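Local coordinates for protein adenosylmethionine-8-amino-7-oxononanoate aminotransferase (PDB 6ZHK) that probably catalyses amino-group transfer from S-adenosylmethionine to 7-keto-8-aminopelargonic acid, a pyridoxal-phosphate-dependent step of biotin biosynthesis, at residues A[138-142]-A[143-147]; A[212-215]-A[216-220]; A[239-242]-A[243-246]; A[316-319]-A[320-324]. All blocks are in the same frame, centred on the assembly; numbering follows the deposited sequence.

Contact 1: residues A[138-142]-A[143-147]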
loop_
_atom_site.group_PDB
_atom_site.type_symbol
_atom_site.label_atom_id
_atom_site.label_comp_id
_atom_site.label_asym_id
_atom_site.label_seq_id
_atom_site.Cartn_x
_atom_site.Cartn_y
_atom_site.Cartn_z
ATOM N N VAL A 138 10.214 20.890 9.108
ATOM C CA VAL A 138 11.567 21.143 8.664
ATOM C C VAL A 138 11.581 22.326 7.691
ATOM O O VAL A 138 12.476 23.199 7.741
ATOM C CB VAL A 138 12.104 19.893 7.951
ATOM C CG1 VAL A 138 13.371 20.220 7.193
ATOM C CG2 VAL A 138 12.297 18.743 8.931
ATOM N N LEU A 139 10.640 22.346 6.751
ATOM C CA LEU A 139 10.646 23.348 5.705
ATOM C C LEU A 139 10.298 24.704 6.306
ATOM O O LEU A 139 10.778 25.708 5.836
ATOM C CB LEU A 139 9.607 22.986 4.619
ATOM C CG LEU A 139 10.053 21.851 3.682
ATOM C CD1 LEU A 139 8.900 21.413 2.798
ATOM C CD2 LEU A 139 11.226 22.304 2.822
ATOM N N ARG A 140 9.449 24.702 7.310
ATOM C CA ARG A 140 9.014 25.957 7.910
ATOM C C ARG A 140 10.117 26.540 8.811
ATOM O O ARG A 140 10.014 27.689 9.256
ATOM C CB ARG A 140 7.789 25.724 8.789
ATOM C CG ARG A 140 7.017 26.999 9.130
ATOM C CD ARG A 140 5.796 26.623 9.959
ATOM N NE ARG A 140 6.100 26.175 11.335
ATOM C CZ ARG A 140 5.253 26.221 12.341
ATOM N NH1 ARG A 140 5.651 25.875 13.540
ATOM N NH2 ARG A 140 3.991 26.555 12.141
ATOM N N GLY A 141 11.197 25.785 9.042
ATOM C CA GLY A 141 12.324 26.313 9.820
ATOM C C GLY A 141 12.309 25.902 11.282
ATOM O O GLY A 141 13.206 26.274 12.053
ATOM N N ASP A 142 11.351 25.065 11.684
ATOM C CA ASP A 142 11.375 24.535 13.048
ATOM C C ASP A 142 12.434 23.458 13.226
ATOM O O ASP A 142 12.712 22.726 12.284
ATOM C CB ASP A 142 10.033 23.934 13.451
ATOM C CG ASP A 142 8.882 24.906 13.317
ATOM O OD1 ASP A 142 8.654 25.399 12.212
ATOM O OD2 ASP A 142 8.207 25.128 14.333
ATOM N N LYS A 143 12.995 23.383 14.469
ATOM C CA LYS A 143 14.106 22.490 14.798
ATOM C C LYS A 143 13.683 21.520 15.904
ATOM O O LYS A 143 13.049 21.930 16.873
ATOM C CB LYS A 143 15.357 23.269 15.255
ATOM C CG LYS A 143 15.772 24.398 14.323
ATOM C CD LYS A 143 16.083 23.902 12.918
ATOM C CE LYS A 143 16.350 25.043 11.944
ATOM N NZ LYS A 143 16.493 24.640 10.515
ATOM N N GLY A 144 14.010 20.238 15.722
ATOM C CA GLY A 144 13.825 19.251 16.764
ATOM C C GLY A 144 12.395 18.722 16.907
ATOM O O GLY A 144 12.097 18.064 17.888
ATOM N N ARG A 145 11.537 18.911 15.902
ATOM C CA ARG A 145 10.199 18.317 16.010
ATOM C C ARG A 145 10.176 16.918 15.385
ATOM O O ARG A 145 9.769 16.769 14.220
ATOM C CB ARG A 145 9.186 19.167 15.230
ATOM C CG ARG A 145 9.088 20.612 15.686
ATOM C CD ARG A 145 7.703 20.641 16.258
ATOM N NE ARG A 145 7.304 22.002 16.161
ATOM C CZ ARG A 145 6.112 22.468 16.443
ATOM N NH1 ARG A 145 5.101 21.652 16.742
ATOM N NH2 ARG A 145 5.951 23.766 16.297
ATOM N N THR A 146 10.617 15.940 16.177
ATOM C CA THR A 146 10.943 14.604 15.715
ATOM C C THR A 146 10.075 13.559 16.411
ATOM O O THR A 146 10.093 12.396 16.027
ATOM C CB THR A 146 12.419 14.276 15.945
ATOM O OG1 THR A 146 12.631 14.340 17.343
ATOM C CG2 THR A 146 13.352 15.282 15.314
ATOM N N LYS A 147 9.239 13.989 17.360
ATOM C CA LYS A 147 8.433 13.062 18.124
ATOM C C LYS A 147 6.966 13.286 17.795
ATOM O O LYS A 147 6.607 14.179 17.029
ATOM C CB LYS A 147 8.738 13.167 19.628
ATOM C CG LYS A 147 10.116 12.597 20.022
ATOM C CD LYS A 147 10.360 12.562 21.522
ATOM C CE LYS A 147 11.456 11.609 21.963
ATOM N NZ LYS A 147 12.728 11.863 21.235
HETATM O O HOH W 1 13.959 23.340 9.865
HETATM O O HOH W 2 11.791 20.138 13.109
HETATM O O HOH W 3 7.993 25.642 16.754
#
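Asp142 OD2 takes an N-H from Arg145 NH2 at 3.3 Å, a long salt bridge that comes in from above the carboxylate, whose plane is turned 64° against the guanidinium. Arg140 grips the same carboxylate far more squarely, side-on: its NE meets Asp142 OD1 and its NH1 meets Asp142 OD2, each at 2.8 Å, on the syn sides and almost exactly in the guanidinium plane. The bend that makes this possible sits at chi3 (71°) of an otherwise extended Arg140 chain. Both arginines reach OD2 from one face, so Arg140 NH1 and Arg145 NH2 stand only 3.5 Å apart; Asp262 bridges the same two nitrogens, and the gathered charges probably balance. Arg145 also donates through NH1 to the carbonyl of Val228. Lys143 turns back at chi2 (-59°) to lay its chain along the backbone of Asp142, with Lys143 CE 3.4 Å from Gly141 O. Lys143 NZ then donates to a water that in turn donates to Val138 O and Asp142 O. Gly141, at positive phi, ends helix 122-140 in a Schellman motif, and the Arg140-Asp142-Arg145 salt-bridge network clasps the loop that leads into strand 147-151.

Contact 2: residues A[212-215]-A[216-220]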
loop_
_atom_site.group_PDB
_atom_site.type_symbol
_atom_site.label_atom_id
_atom_site.label_comp_id
_atom_site.label_asym_id
_atom_site.label_seq_id
_atom_site.Cartn_x
_atom_site.Cartn_y
_atom_site.Cartn_z
ATOM N N GLU A 212 -10.500 13.753 33.084
ATOM C CA GLU A 212 -9.206 13.376 33.637
ATOM C C GLU A 212 -8.268 12.967 32.496
ATOM O O GLU A 212 -7.095 13.373 32.439
ATOM C CB GLU A 212 -9.412 12.104 34.468
ATOM C CG GLU A 212 -8.873 12.136 35.884
ATOM C CD GLU A 212 -7.368 12.266 36.009
ATOM O OE1 GLU A 212 -6.639 11.693 35.165
ATOM O OE2 GLU A 212 -6.928 12.928 36.967
ATOM N N CYS A 213 -8.826 12.158 31.595
ATOM C CA CYS A 213 -8.073 11.641 30.463
ATOM C C CYS A 213 -7.855 12.728 29.398
ATOM O O CYS A 213 -6.760 12.803 28.840
ATOM C CB CYS A 213 -8.699 10.374 29.885
ATOM S SG CYS A 213 -8.178 8.850 30.714
ATOM N N LEU A 214 -8.855 13.588 29.131
ATOM C CA LEU A 214 -8.617 14.694 28.207
ATOM C C LEU A 214 -7.495 15.603 28.737
ATOM O O LEU A 214 -6.542 15.928 28.005
ATOM C CB LEU A 214 -9.921 15.468 27.972
ATOM C CG LEU A 214 -9.781 16.679 27.070
ATOM C CD1 LEU A 214 -9.046 16.343 25.742
ATOM C CD2 LEU A 214 -11.151 17.335 26.849
ATOM N N ASN A 215 -7.598 15.995 30.023
ATOM C CA ASN A 215 -6.599 16.847 30.657
ATOM C C ASN A 215 -5.210 16.206 30.564
ATOM O O ASN A 215 -4.226 16.903 30.383
ATOM C CB ASN A 215 -6.977 17.228 32.106
ATOM C CG ASN A 215 -7.927 18.408 32.237
ATOM O OD1 ASN A 215 -7.937 19.317 31.383
ATOM N ND2 ASN A 215 -8.722 18.399 33.307
ATOM N N GLU A 216 -5.121 14.886 30.685
ATOM C CA GLU A 216 -3.840 14.207 30.606
ATOM C C GLU A 216 -3.218 14.472 29.226
ATOM O O GLU A 216 -2.030 14.793 29.150
ATOM C CB GLU A 216 -4.013 12.715 30.884
ATOM C CG GLU A 216 -2.802 11.923 30.429
ATOM C CD GLU A 216 -2.983 10.476 29.968
ATOM O OE1 GLU A 216 -4.151 9.985 29.864
ATOM O OE2 GLU A 216 -1.941 9.826 29.767
ATOM N N MET A 217 -4.043 14.330 28.163
ATOM C CA MET A 217 -3.606 14.481 26.776
ATOM C C MET A 217 -3.236 15.936 26.484
ATOM O O MET A 217 -2.258 16.249 25.795
ATOM C CB MET A 217 -4.695 13.996 25.808
ATOM C CG MET A 217 -4.394 14.372 24.370
ATOM S SD MET A 217 -2.877 13.553 23.766
ATOM C CE MET A 217 -3.554 12.055 23.036
ATOM N N ILE A 218 -4.063 16.870 26.966
ATOM C CA ILE A 218 -3.790 18.271 26.705
ATOM C C ILE A 218 -2.460 18.637 27.356
ATOM O O ILE A 218 -1.645 19.335 26.744
ATOM C CB ILE A 218 -4.938 19.147 27.252
ATOM C CG1 ILE A 218 -6.206 18.889 26.426
ATOM C CG2 ILE A 218 -4.477 20.593 27.187
ATOM C CD1 ILE A 218 -7.505 19.604 26.952
ATOM N N SER A 219 -2.248 18.154 28.586
ATOM C CA SER A 219 -1.022 18.399 29.334
ATOM C C SER A 219 0.178 17.865 28.555
ATOM O O SER A 219 1.228 18.503 28.564
ATOM C CB SER A 219 -1.075 17.750 30.728
ATOM O OG SER A 219 -2.077 18.427 31.490
ATOM N N LEU A 220 0.055 16.682 27.972
ATOM C CA LEU A 220 1.171 16.142 27.194
ATOM C C LEU A 220 1.439 17.017 25.962
ATOM O O LEU A 220 2.590 17.279 25.658
ATOM C CB LEU A 220 0.773 14.738 26.797
ATOM C CG LEU A 220 1.846 13.691 26.570
ATOM C CD1 LEU A 220 2.510 13.304 27.888
ATOM C CD2 LEU A 220 1.162 12.474 25.979
#
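Leu214 and Ile218 sit one turn apart on helix 211-224, an amphipathic helix on the central sheet of the large domain of a fold type I aminotransferase, and their side chains cross obliquely. Ile218 CG1 lies anti to the carbonyl carbon (chi1 -68°), and with chi2 extended the CD1 methyl is carried back along the helix until it rests 3.7 Å from Leu214 CG. The Leu214 CD1 methyl comes alongside the same arm, 3.9 Å from Ile218 CG1. That arm also covers a backbone oxygen, for Ile218 CG1 approaches Leu214 O to 3.4 Å. Cut back to an alanine, Ile218 would lose the arm that covers Leu214 CG and CD1, and a gap would probably open over Leu214 O. Leu214 and Met217 pack on Tyr250 and Val254 of helix 250-261, and Met217, its chain bent away from the preceding turn, reaches Ile149, Val151 and Ala185 of the sheet. Around the helix from these apolar groups, Glu216 extends past Cys213, its CB 3.4 Å from Cys213 O, and its carboxylate accepts through OE2 from the backbone N of Asn186. Glu212 OE1 and Glu216 OE1 remain 6.1 Å apart, so any repulsion between the two is likely to be mild. On the more solvent-facing side, Ser219 turns its hydroxyl back on the preceding turn. Asn215 O thus takes two donors from one residue, Ser219 N at 3.0 Å and Ser219 OG at 2.9 Å, arriving from opposite faces of the carbonyl plane.

Contact 3: residues A[239-242]-A[243-246]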
loop_
_atom_site.group_PDB
_atom_site.type_symbol
_atom_site.label_atom_id
_atom_site.label_comp_id
_atom_site.label_asym_id
_atom_site.label_seq_id
_atom_site.Cartn_x
_atom_site.Cartn_y
_atom_site.Cartn_z
ATOM N N GLY A 239 -10.875 1.305 16.621
ATOM C CA GLY A 239 -11.387 0.073 16.034
ATOM C C GLY A 239 -10.707 -1.178 16.589
ATOM O O GLY A 239 -11.353 -2.069 17.199
ATOM N N SER A 240 -9.425 -1.274 16.282
ATOM C CA SER A 240 -8.656 -2.484 16.571
ATOM C C SER A 240 -8.545 -2.704 18.086
ATOM O O SER A 240 -8.414 -3.836 18.570
ATOM C CB SER A 240 -7.312 -2.371 15.926
ATOM O OG SER A 240 -6.446 -3.380 16.395
ATOM N N ALA A 241 -8.721 -1.631 18.876
ATOM C CA ALA A 241 -8.721 -1.798 20.326
ATOM C C ALA A 241 -10.026 -2.452 20.799
ATOM O O ALA A 241 -10.135 -2.790 21.969
ATOM C CB ALA A 241 -8.491 -0.480 21.050
ATOM N N GLY A 242 -11.038 -2.559 19.919
ATOM C CA GLY A 242 -12.271 -3.263 20.234
ATOM C C GLY A 242 -13.508 -2.372 20.148
ATOM O O GLY A 242 -14.417 -2.472 20.998
ATOM N N MET A 243 -13.503 -1.454 19.163
ATOM C CA MET A 243 -14.576 -0.528 18.892
ATOM C C MET A 243 -14.897 0.274 20.138
ATOM O O MET A 243 -16.060 0.399 20.488
ATOM C CB MET A 243 -15.845 -1.239 18.355
ATOM C CG MET A 243 -15.549 -2.003 17.061
ATOM S SD MET A 243 -15.135 -0.822 15.731
ATOM C CE MET A 243 -14.119 -1.902 14.700
ATOM N N ILE A 244 -13.873 0.879 20.758
ATOM C CA ILE A 244 -14.173 1.715 21.907
ATOM C C ILE A 244 -14.314 3.170 21.464
ATOM O O ILE A 244 -13.397 3.745 20.907
ATOM C CB ILE A 244 -13.046 1.579 22.943
ATOM C CG1 ILE A 244 -12.653 0.110 23.165
ATOM C CG2 ILE A 244 -13.476 2.279 24.225
ATOM C CD1 ILE A 244 -11.382 -0.076 23.980
ATOM N N PRO A 245 -15.455 3.841 21.727
ATOM C CA PRO A 245 -15.606 5.230 21.329
ATOM C C PRO A 245 -14.642 6.068 22.172
ATOM O O PRO A 245 -14.381 5.774 23.345
ATOM C CB PRO A 245 -17.059 5.623 21.693
ATOM C CG PRO A 245 -17.514 4.521 22.635
ATOM C CD PRO A 245 -16.630 3.301 22.424
ATOM N N TYR A 246 -14.167 7.159 21.572
ATOM C CA TYR A 246 -13.608 8.256 22.341
ATOM C C TYR A 246 -14.803 8.963 22.971
ATOM O O TYR A 246 -15.821 9.111 22.298
ATOM C CB TYR A 246 -13.041 9.278 21.366
ATOM C CG TYR A 246 -11.716 8.907 20.753
ATOM C CD1 TYR A 246 -11.623 7.835 19.889
ATOM C CD2 TYR A 246 -10.578 9.642 21.002
ATOM C CE1 TYR A 246 -10.424 7.482 19.310
ATOM C CE2 TYR A 246 -9.369 9.322 20.396
ATOM C CZ TYR A 246 -9.291 8.205 19.585
ATOM O OH TYR A 246 -8.127 7.802 18.988
#
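The backbone of Gly239-Gly242 curls so tightly that Gly239 O accepts both Gly242 N at 2.8 Å and Met243 N at 3.0 Å, the two donors lying on one face of its carbonyl plane. Gly242 runs at phi 120°, where a CB would be jammed against the carbonyl oxygen of Ala241, and its own oxygen accepts from Arg389 NE. Met243 follows with positive phi (55°), which throws its side chain to the far side of the turn from that of Ile244. Its chain bends at chi2 (-66°) and doubles back over the start of the turn, so that Met243 CE rests 3.6 Å from Gly239 CA, with Met243 SD 3.9 Å from the same carbon. Gly239, having no side chain, lets the methyl lie directly on its CA. The turn joins strands 237-238 and 244-245 into a small beta hairpin, in which Met243 and Ile244 together stand opposite the single residue Met238 on the partner strand, a G1 beta bulge. Without the long thioether arm, as with an alanine at Met243, Gly239 CA is likely to lose its cover and a gap to open beside Ile237, which the methionine also touches. The Ile244 side chain is directed the other way, and its CD1, anti to CA about CB-CG1, comes 3.6 Å from Ala241 O and 4.1 Å from Ala241 CB. The same isoleucine packs on Tyr189 and on Arg389 of strand 385-391. Gly239 N donates to Glu234 OE1.

Contact 4: residues A[316-319]-A[320-324]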
loop_
_atom_site.group_PDB
_atom_site.type_symbol
_atom_site.label_atom_id
_atom_site.label_comp_id
_atom_site.label_asym_id
_atom_site.label_seq_id
_atom_site.Cartn_x
_atom_site.Cartn_y
_atom_site.Cartn_z
ATOM N N THR A 316 -4.620 20.792 4.461
ATOM C CA THR A 316 -4.869 22.218 4.354
ATOM C C THR A 316 -3.916 22.787 3.318
ATOM O O THR A 316 -2.927 22.138 2.985
ATOM C CB THR A 316 -4.634 22.910 5.696
ATOM O OG1 THR A 316 -3.250 22.681 6.012
ATOM C CG2 THR A 316 -5.561 22.366 6.763
ATOM N N ASP A 317 -4.254 23.959 2.771
ATOM C CA ASP A 317 -3.302 24.597 1.875
ATOM C C ASP A 317 -2.041 25.011 2.645
ATOM O O ASP A 317 -0.960 25.121 2.041
ATOM C CB ASP A 317 -3.895 25.847 1.209
ATOM C CG ASP A 317 -4.859 25.519 0.072
ATOM O OD1 ASP A 317 -4.923 24.355 -0.372
ATOM O OD2 ASP A 317 -5.506 26.473 -0.373
ATOM N N GLU A 318 -2.210 25.277 3.951
ATOM C CA GLU A 318 -1.075 25.722 4.757
ATOM C C GLU A 318 0.034 24.658 4.697
ATOM O O GLU A 318 1.197 24.950 4.466
ATOM C CB GLU A 318 -1.520 26.035 6.190
ATOM C CG GLU A 318 -0.377 26.187 7.207
ATOM C CD GLU A 318 0.695 27.280 7.086
ATOM O OE1 GLU A 318 0.430 28.295 6.361
ATOM O OE2 GLU A 318 1.833 27.131 7.711
ATOM N N ILE A 319 -0.367 23.409 4.828
ATOM C CA ILE A 319 0.629 22.347 4.813
ATOM C C ILE A 319 1.229 22.216 3.415
ATOM O O ILE A 319 2.446 22.176 3.269
ATOM C CB ILE A 319 0.025 21.040 5.337
ATOM C CG1 ILE A 319 -0.249 21.140 6.848
ATOM C CG2 ILE A 319 0.898 19.812 4.945
ATOM C CD1 ILE A 319 0.930 21.459 7.723
ATOM N N TYR A 320 0.361 22.139 2.402
ATOM C CA TYR A 320 0.757 21.953 1.027
ATOM C C TYR A 320 1.746 23.062 0.607
ATOM O O TYR A 320 2.718 22.843 -0.119
ATOM C CB TYR A 320 -0.533 21.971 0.189
ATOM C CG TYR A 320 -0.413 22.072 -1.318
ATOM C CD1 TYR A 320 -0.219 23.300 -1.956
ATOM C CD2 TYR A 320 -0.581 20.936 -2.125
ATOM C CE1 TYR A 320 -0.149 23.389 -3.351
ATOM C CE2 TYR A 320 -0.558 21.017 -3.514
ATOM C CZ TYR A 320 -0.346 22.250 -4.122
ATOM O OH TYR A 320 -0.378 22.336 -5.471
ATOM N N ASN A 321 1.462 24.289 1.036
ATOM C CA ASN A 321 2.228 25.407 0.494
ATOM C C ASN A 321 3.693 25.401 0.911
ATOM O O ASN A 321 4.498 25.997 0.199
ATOM C CB ASN A 321 1.654 26.751 0.957
ATOM C CG ASN A 321 0.365 27.112 0.251
ATOM O OD1 ASN A 321 0.061 26.575 -0.801
ATOM N ND2 ASN A 321 -0.464 27.966 0.854
ATOM N N GLN A 322 4.040 24.793 2.061
ATOM C CA GLN A 322 5.415 24.718 2.508
ATOM C C GLN A 322 6.257 23.953 1.499
ATOM O O GLN A 322 7.458 24.164 1.463
ATOM C CB GLN A 322 5.597 23.991 3.856
ATOM C CG GLN A 322 5.484 24.867 5.089
ATOM C CD GLN A 322 6.330 26.129 5.146
ATOM O OE1 GLN A 322 7.492 26.163 4.750
ATOM N NE2 GLN A 322 5.719 27.202 5.594
ATOM N N PHE A 323 5.646 23.084 0.664
ATOM C CA PHE A 323 6.438 22.238 -0.232
ATOM C C PHE A 323 6.573 22.844 -1.635
ATOM O O PHE A 323 7.127 22.216 -2.557
ATOM C CB PHE A 323 5.796 20.853 -0.372
ATOM C CG PHE A 323 5.733 20.088 0.923
ATOM C CD1 PHE A 323 4.796 20.397 1.894
ATOM C CD2 PHE A 323 6.622 19.043 1.151
ATOM C CE1 PHE A 323 4.755 19.644 3.070
ATOM C CE2 PHE A 323 6.610 18.308 2.346
ATOM C CZ PHE A 323 5.677 18.609 3.325
ATOM N N LEU A 324 6.118 24.089 -1.780
ATOM C CA LEU A 324 6.252 24.828 -3.042
ATOM C C LEU A 324 7.612 25.515 -3.097
ATOM O O LEU A 324 8.039 26.136 -2.105
ATOM C CB LEU A 324 5.136 25.893 -3.085
ATOM C CG LEU A 324 3.734 25.324 -3.161
ATOM C CD1 LEU A 324 2.660 26.438 -3.094
ATOM C CD2 LEU A 324 3.553 24.495 -4.420
HETATM O O HOH W 4 0.485 29.270 3.139
#
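Tyr320 donates its N-H to Thr316 O across 3.3 Å, a straight but weak bond. Its CG lies anti to the backbone N (chi1 168°), which carries the ring off the preceding turn and up against the second subunit: there the hydroxyl is hydrogen-bonded to Arg32 NE and the ring meets Trp22 edge-to-face, both of the second subunit. Lys115 joins the same surroundings, in a cation-pi contact with the tyrosine and a salt bridge to Asp317 OD1, which also accepts from Thr114 OG1. Asn321 N makes a firmer helical bond to Asp317 O, at 2.8 Å. The Asn321 amide folds back over that oxygen too, with Asn321 CG 3.0 Å from Asp317 O, while Asn321 ND2 donates to a water 2.8 Å away. This water is also held, weakly, by Glu318 OE1; the other carboxylate oxygen, OE2, is bonded to the hydroxyl of Tyr136. At Gln322 the pattern changes, its N reaching Ile319 O at 3.3 Å from above the carbonyl plane (56° out of it). Phe323 turns a ring edge to the same oxygen, Phe323 CD1 lying 3.3 Å from Ile319 O in the plane of the ring. That ring also packs on Gln135 of helix 122-140 and meets Trp22 of the second subunit edge-to-face. Leu324 N bonds Asn321 O at 3.2 Å, closing a type I beta turn. At the opposite end Thr316 OG1 accepts from Ile319 N: a short N-capped helix after strand 311-315, set in the dimer interface.

Contacts 1 and 4 are neighbours: their centres are 15 Å apart, and Leu139 CD1 of contact 1 packs 3.4 Å from Gln322 O and 3.7 Å from Phe323 CD2 of contact 4. Both touch the second subunit, and the Tyr136 hydroxyl is hydrogen-bonded to Glu318 of contact 4 and weakly to Arg140 of contact 1. Contacts 2 and 3 approach to about 7 Å between nearest atoms, and Tyr250 meets Leu214 and Met217 of contact 2 and Tyr246 of contact 3. Contact 3 lies closest to the predicted active site, the Met243 side chain about 8 Å from that of Lys301, the probable cofactor-bearing lysine, unmodified here. The magnesium ion lies about 9 Å from the Thr316 side chain of contact 4.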